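D-3-phosphoglycerate dehydrogenase-related protein (Vibrio cholerae, PDB 4S1V) probably catalyses NAD-dependent oxidation or reduction of D-2-hydroxy acids such as 3-phosphoglycerate, as a member of the D-isomer-specific 2-hydroxyacid dehydrogenase family. Local coordinates at residues C[225-231]-C[256-260]; C[173-177]-C[197-201]. All coordinates share one frame; numbering follows the deposited sequence.

Contact 1: C[225-231]-C[256-260]; sequences LLAMKPD and PMRQA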
loop_
_atom_site.group_PDB
_atom_site.type_symbol
_atom_site.label_atom_id
_atom_site.label_comp_id
_atom_site.label_asym_id
_atom_site.label_seq_id
_atom_site.Cartn_x
_atom_site.Cartn_y
_atom_site.Cartn_z
ATOM N N LEU C 225 12.832 7.191 -25.629
ATOM C CA LEU C 225 12.039 7.209 -24.396
ATOM C C LEU C 225 12.412 8.387 -23.498
ATOM O O LEU C 225 11.531 9.038 -22.927
ATOM C CB LEU C 225 12.174 5.897 -23.622
ATOM C CG LEU C 225 11.756 4.604 -24.324
ATOM C CD1 LEU C 225 12.010 3.421 -23.409
ATOM C CD2 LEU C 225 10.295 4.636 -24.770
ATOM N N LEU C 226 13.711 8.671 -23.393
ATOM C CA LEU C 226 14.205 9.735 -22.504
ATOM C C LEU C 226 13.826 11.139 -22.975
ATOM O O LEU C 226 13.788 12.078 -22.175
ATOM C CB LEU C 226 15.722 9.627 -22.306
ATOM C CG LEU C 226 16.205 8.434 -21.473
ATOM C CD1 LEU C 226 17.678 8.152 -21.738
ATOM C CD2 LEU C 226 15.939 8.667 -19.991
ATOM N N ALA C 227 13.530 11.264 -24.268
ATOM C CA ALA C 227 13.109 12.530 -24.857
ATOM C C ALA C 227 11.620 12.806 -24.650
ATOM O O ALA C 227 11.110 13.822 -25.120
ATOM C CB ALA C 227 13.459 12.568 -26.343
ATOM N N MET C 228 10.927 11.908 -23.945
ATOM C CA MET C 228 9.483 12.057 -23.738
ATOM C C MET C 228 9.182 13.000 -22.572
ATOM O O MET C 228 10.043 13.234 -21.723
ATOM C CB MET C 228 8.811 10.689 -23.523
ATOM C CG MET C 228 8.681 9.858 -24.799
ATOM S SD MET C 228 7.991 8.201 -24.595
ATOM C CE MET C 228 6.271 8.597 -24.280
ATOM N N LYS C 229 7.964 13.537 -22.540
ATOM C CA LYS C 229 7.506 14.365 -21.422
ATOM C C LYS C 229 7.575 13.620 -20.075
ATOM O O LYS C 229 7.350 12.405 -20.024
ATOM C CB LYS C 229 6.081 14.867 -21.673
ATOM C CG LYS C 229 5.971 15.920 -22.755
ATOM C CD LYS C 229 4.516 16.300 -22.964
ATOM C CE LYS C 229 4.352 17.346 -24.057
ATOM N NZ LYS C 229 2.910 17.581 -24.358
ATOM N N PRO C 230 7.895 14.341 -18.981
ATOM C CA PRO C 230 8.045 13.701 -17.653
ATOM C C PRO C 230 6.751 13.133 -17.041
ATOM O O PRO C 230 6.817 12.388 -16.054
ATOM C CB PRO C 230 8.604 14.827 -16.776
ATOM C CG PRO C 230 8.202 16.091 -17.472
ATOM C CD PRO C 230 8.223 15.781 -18.939
ATOM N N ASP C 231 5.600 13.484 -17.618
ATOM C CA ASP C 231 4.307 12.930 -17.208
ATOM C C ASP C 231 3.615 12.200 -18.371
ATOM O O ASP C 231 2.388 12.089 -18.394
ATOM C CB ASP C 231 3.392 14.037 -16.655
ATOM C CG ASP C 231 3.067 15.117 -17.693
ATOM O OD1 ASP C 231 3.682 15.124 -18.786
ATOM O OD2 ASP C 231 2.196 15.968 -17.416
ATOM N N PRO C 256 9.281 7.666 -11.762
ATOM C CA PRO C 256 7.970 7.260 -11.238
ATOM C C PRO C 256 6.815 8.200 -11.599
ATOM O O PRO C 256 5.658 7.821 -11.459
ATOM C CB PRO C 256 8.184 7.217 -9.718
ATOM C CG PRO C 256 9.378 8.072 -9.468
ATOM C CD PRO C 256 10.250 7.914 -10.678
ATOM N N MET C 257 7.119 9.401 -12.078
ATOM C CA MET C 257 6.066 10.299 -12.534
ATOM C C MET C 257 5.616 9.998 -13.960
ATOM O O MET C 257 4.529 10.403 -14.364
ATOM C CB MET C 257 6.467 11.764 -12.366
ATOM C CG MET C 257 5.712 12.485 -11.246
ATOM S SD MET C 257 5.952 11.842 -9.567
ATOM C CE MET C 257 4.546 10.745 -9.363
ATOM N N ARG C 258 6.456 9.290 -14.713
ATOM C CA ARG C 258 6.084 8.796 -16.031
ATOM C C ARG C 258 5.297 7.500 -15.906
ATOM O O ARG C 258 5.378 6.806 -14.891
ATOM C CB ARG C 258 7.334 8.532 -16.859
ATOM C CG ARG C 258 7.990 9.790 -17.396
ATOM C CD ARG C 258 9.187 9.446 -18.252
ATOM N NE ARG C 258 8.817 8.599 -19.387
ATOM C CZ ARG C 258 9.523 8.522 -20.509
ATOM N NH1 ARG C 258 10.626 9.257 -20.646
ATOM N NH2 ARG C 258 9.128 7.725 -21.494
ATOM N N GLN C 259 4.555 7.166 -16.955
ATOM C CA GLN C 259 3.754 5.957 -16.972
ATOM C C GLN C 259 3.941 5.138 -18.250
ATOM O O GLN C 259 4.391 5.645 -19.278
ATOM C CB GLN C 259 2.279 6.309 -16.786
ATOM C CG GLN C 259 1.887 6.572 -15.345
ATOM C CD GLN C 259 0.411 6.880 -15.197
ATOM O OE1 GLN C 259 0.047 7.913 -14.644
ATOM N NE2 GLN C 259 -0.446 5.985 -15.693
ATOM N N ALA C 260 3.598 3.858 -18.167
ATOM C CA ALA C 260 3.611 2.990 -19.329
ATOM C C ALA C 260 2.471 1.989 -19.220
ATOM O O ALA C 260 1.968 1.730 -18.128
ATOM C CB ALA C 260 4.954 2.285 -19.477
#
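Arg258 reaches from the loop before strand 259-262 to the end of helix 222-226, where its guanidinium meets the carbonyl of Leu225. NH1 points at Leu225 O almost straight, with an N-H...O angle of 162°, but the modelled 2.5 Å between these two atoms is shorter than usual and its exact length is doubtful. NH2 adds a weak bond to Leu225 O at 3.1 Å, bent to 126°. The same oxygen also accepts Met228 N within the turn, so three N-H groups converge on it. Leu225 approaches at the guanidinium edge, whereas Met228 CB and Lys229 O lie over one face. Met228 crosses the arginine at about a right angle, and its SD comes to 3.3 Å from Arg258 NH2.

Nearer the backbone, Arg258 CG rests 3.2 Å from Pro230 O. The arginine chain is extended, then bent at chi3 (59°), which carries the guanidinium alongside the 227-230 loop to Leu225 O. Val251 and Met252 of helix 247-254 also touch this side chain. Lys229 and Asp231 direct their charges to other partners, Asp204 and Arg143.

The chemistry is that of a buried cation meeting a backbone carbonyl near a helix end. The positive charge would probably polarise Leu225 O and complement the carbonyl end of helix 222-226, tying it to the loop leading into strand 259-262, which lies beside strand 233-236 in the sheet.

Contact 2: C[173-177]-C[197-201]; sequences ILVWG and AEFFA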
loop_
_atom_site.group_PDB
_atom_site.type_symbol
_atom_site.label_atom_id
_atom_site.label_comp_id
_atom_site.label_asym_id
_atom_site.label_seq_id
_atom_site.Cartn_x
_atom_site.Cartn_y
_atom_site.Cartn_z
ATOM N N ILE C 173 -4.326 14.523 -32.681
ATOM C CA ILE C 173 -3.688 13.310 -33.170
ATOM C C ILE C 173 -2.410 13.670 -33.909
ATOM O O ILE C 173 -2.439 14.467 -34.848
ATOM C CB ILE C 173 -4.638 12.477 -34.068
ATOM C CG1 ILE C 173 -5.998 12.273 -33.384
ATOM C CG2 ILE C 173 -3.998 11.145 -34.460
ATOM C CD1 ILE C 173 -5.962 11.454 -32.105
ATOM N N LEU C 174 -1.294 13.107 -33.444
ATOM C CA LEU C 174 0.019 13.292 -34.074
ATOM C C LEU C 174 0.539 11.934 -34.535
ATOM O O LEU C 174 0.580 10.973 -33.754
ATOM C CB LEU C 174 1.003 13.929 -33.091
ATOM C CG LEU C 174 2.401 14.279 -33.609
ATOM C CD1 LEU C 174 2.367 15.435 -34.612
ATOM C CD2 LEU C 174 3.338 14.607 -32.457
ATOM N N VAL C 175 0.923 11.853 -35.805
ATOM C CA VAL C 175 1.258 10.567 -36.410
ATOM C C VAL C 175 2.711 10.507 -36.879
ATOM O O VAL C 175 3.218 11.443 -37.499
ATOM C CB VAL C 175 0.286 10.218 -37.556
ATOM C CG1 VAL C 175 0.691 8.934 -38.259
ATOM C CG2 VAL C 175 -1.143 10.113 -37.033
ATOM N N TRP C 176 3.368 9.398 -36.560
ATOM C CA TRP C 176 4.700 9.097 -37.076
ATOM C C TRP C 176 4.727 7.727 -37.712
ATOM O O TRP C 176 3.913 6.852 -37.388
ATOM C CB TRP C 176 5.755 9.228 -35.970
ATOM C CG TRP C 176 7.154 8.981 -36.474
ATOM C CD1 TRP C 176 8.034 7.974 -36.086
ATOM C CD2 TRP C 176 7.863 9.718 -37.533
ATOM N NE1 TRP C 176 9.210 8.049 -36.793
ATOM C CE2 TRP C 176 9.173 9.071 -37.677
ATOM C CE3 TRP C 176 7.560 10.818 -38.334
ATOM C CZ2 TRP C 176 10.123 9.523 -38.591
ATOM C CZ3 TRP C 176 8.520 11.259 -39.254
ATOM C CH2 TRP C 176 9.770 10.627 -39.378
ATOM N N GLY C 177 5.645 7.538 -38.656
ATOM C CA GLY C 177 5.886 6.223 -39.248
ATOM C C GLY C 177 6.287 6.347 -40.703
ATOM O O GLY C 177 6.910 7.336 -41.107
ATOM N N ALA C 197 12.078 12.674 -33.575
ATOM C CA ALA C 197 12.414 13.553 -32.444
ATOM C C ALA C 197 11.222 14.419 -32.004
ATOM O O ALA C 197 10.895 14.468 -30.821
ATOM C CB ALA C 197 13.634 14.410 -32.759
ATOM N N GLU C 198 10.553 15.071 -32.955
ATOM C CA GLU C 198 9.342 15.839 -32.639
ATOM C C GLU C 198 8.224 14.948 -32.065
ATOM O O GLU C 198 7.507 15.352 -31.152
ATOM C CB GLU C 198 8.841 16.599 -33.878
ATOM C CG GLU C 198 7.403 17.093 -33.766
ATOM C CD GLU C 198 6.969 17.979 -34.922
ATOM O OE1 GLU C 198 7.487 19.108 -35.051
ATOM O OE2 GLU C 198 6.083 17.557 -35.691
ATOM N N PHE C 199 8.088 13.741 -32.608
ATOM C CA PHE C 199 7.049 12.803 -32.199
ATOM C C PHE C 199 7.190 12.435 -30.726
ATOM O O PHE C 199 6.228 12.535 -29.975
ATOM C CB PHE C 199 7.068 11.559 -33.105
ATOM C CG PHE C 199 6.029 10.517 -32.756
ATOM C CD1 PHE C 199 4.668 10.776 -32.923
ATOM C CD2 PHE C 199 6.417 9.263 -32.286
ATOM C CE1 PHE C 199 3.722 9.806 -32.616
ATOM C CE2 PHE C 199 5.474 8.290 -31.980
ATOM C CZ PHE C 199 4.125 8.562 -32.139
ATOM N N PHE C 200 8.392 12.042 -30.301
ATOM C CA PHE C 200 8.614 11.700 -28.895
ATOM C C PHE C 200 8.551 12.895 -27.953
ATOM O O PHE C 200 8.117 12.758 -26.808
ATOM C CB PHE C 200 9.911 10.901 -28.703
ATOM C CG PHE C 200 9.759 9.446 -29.027
ATOM C CD1 PHE C 200 9.811 9.005 -30.340
ATOM C CD2 PHE C 200 9.528 8.515 -28.018
ATOM C CE1 PHE C 200 9.644 7.660 -30.651
ATOM C CE2 PHE C 200 9.367 7.171 -28.317
ATOM C CZ PHE C 200 9.425 6.743 -29.638
ATOM N N ALA C 201 8.964 14.064 -28.441
ATOM C CA ALA C 201 8.935 15.280 -27.629
ATOM C C ALA C 201 7.513 15.770 -27.336
ATOM O O ALA C 201 7.239 16.244 -26.232
ATOM C CB ALA C 201 9.755 16.383 -28.291
#
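Strand 173-176 and helix 196-202 belong to the Rossmann-type NAD-binding domain, where the helix packs on a parallel sheet. Their short segments run largely against each other, at 142° between N-to-C directions, and their axes approach to 8.9 Å. Phe199 reaches across this spacing to meet Leu174 and Trp176, extending from the helix toward the strand with its CG anti to the backbone N.

Trp176 CB sits over one face of the Phe199 ring in a CH-pi contact. It is 3.6 Å from the centroid of the Phe199 ring and 17° off the ring normal, displaced slightly toward the rim. Trp176 CB lies 3.5 Å from Phe199 CG. The indole itself leads away from the helix: its five-membered ring and the phenyl plane are inclined by 33°, with centroids 5.5 Å apart, an oblique pairing and not a stack. The phenyl edge is used differently, for Leu174 O lies in the ring plane, 3.5 Å from Phe199 CE1. The side chains of Leu174 and Phe199 lie alongside, pointing opposite ways, which brings Leu174 CD2 to 4.1 Å from Phe199 CD1. No hydrogen bond joins the two segments, so the contact rests on apolar and ring packing. Glu198 brings its carboxylate near Leu174 CD1, but OE2 accepts a bond from Ala194 N.

On the sheet, strand 173-176 runs between strands 150-153 and 191-192. Trp153 of the former meets Trp176 edge-to-face and also touches Phe199, extending the aromatic cluster onto the neighbouring strand. Val175 points away from helix 196-202 and packs on Ala185 of helix 179-188, so this strand has helices on both of its sides.

In the fold
Contacts 1 and 2 have centres about 15 Å apart and reach the same parallel sheet of the NAD-binding domain, at strands 259-262 and 173-176 respectively. Contact 2 is complete in sequence before residue 225, where contact 1 starts. They meet directly where the turn after helix 222-226 packs on helix 196-202: Met228 CG lies 3.6 Å from Phe200 O, and Lys229 CG 3.7 Å from Ala201 O. Met228 thus joins the arginine contact to the helix bearing Phe199. The Val175 side chain of contact 2 is close to but not in contact with Gly154, Gly156 and Gly159, a probable Rossmann-type glycine motif consistent with dinucleotide binding.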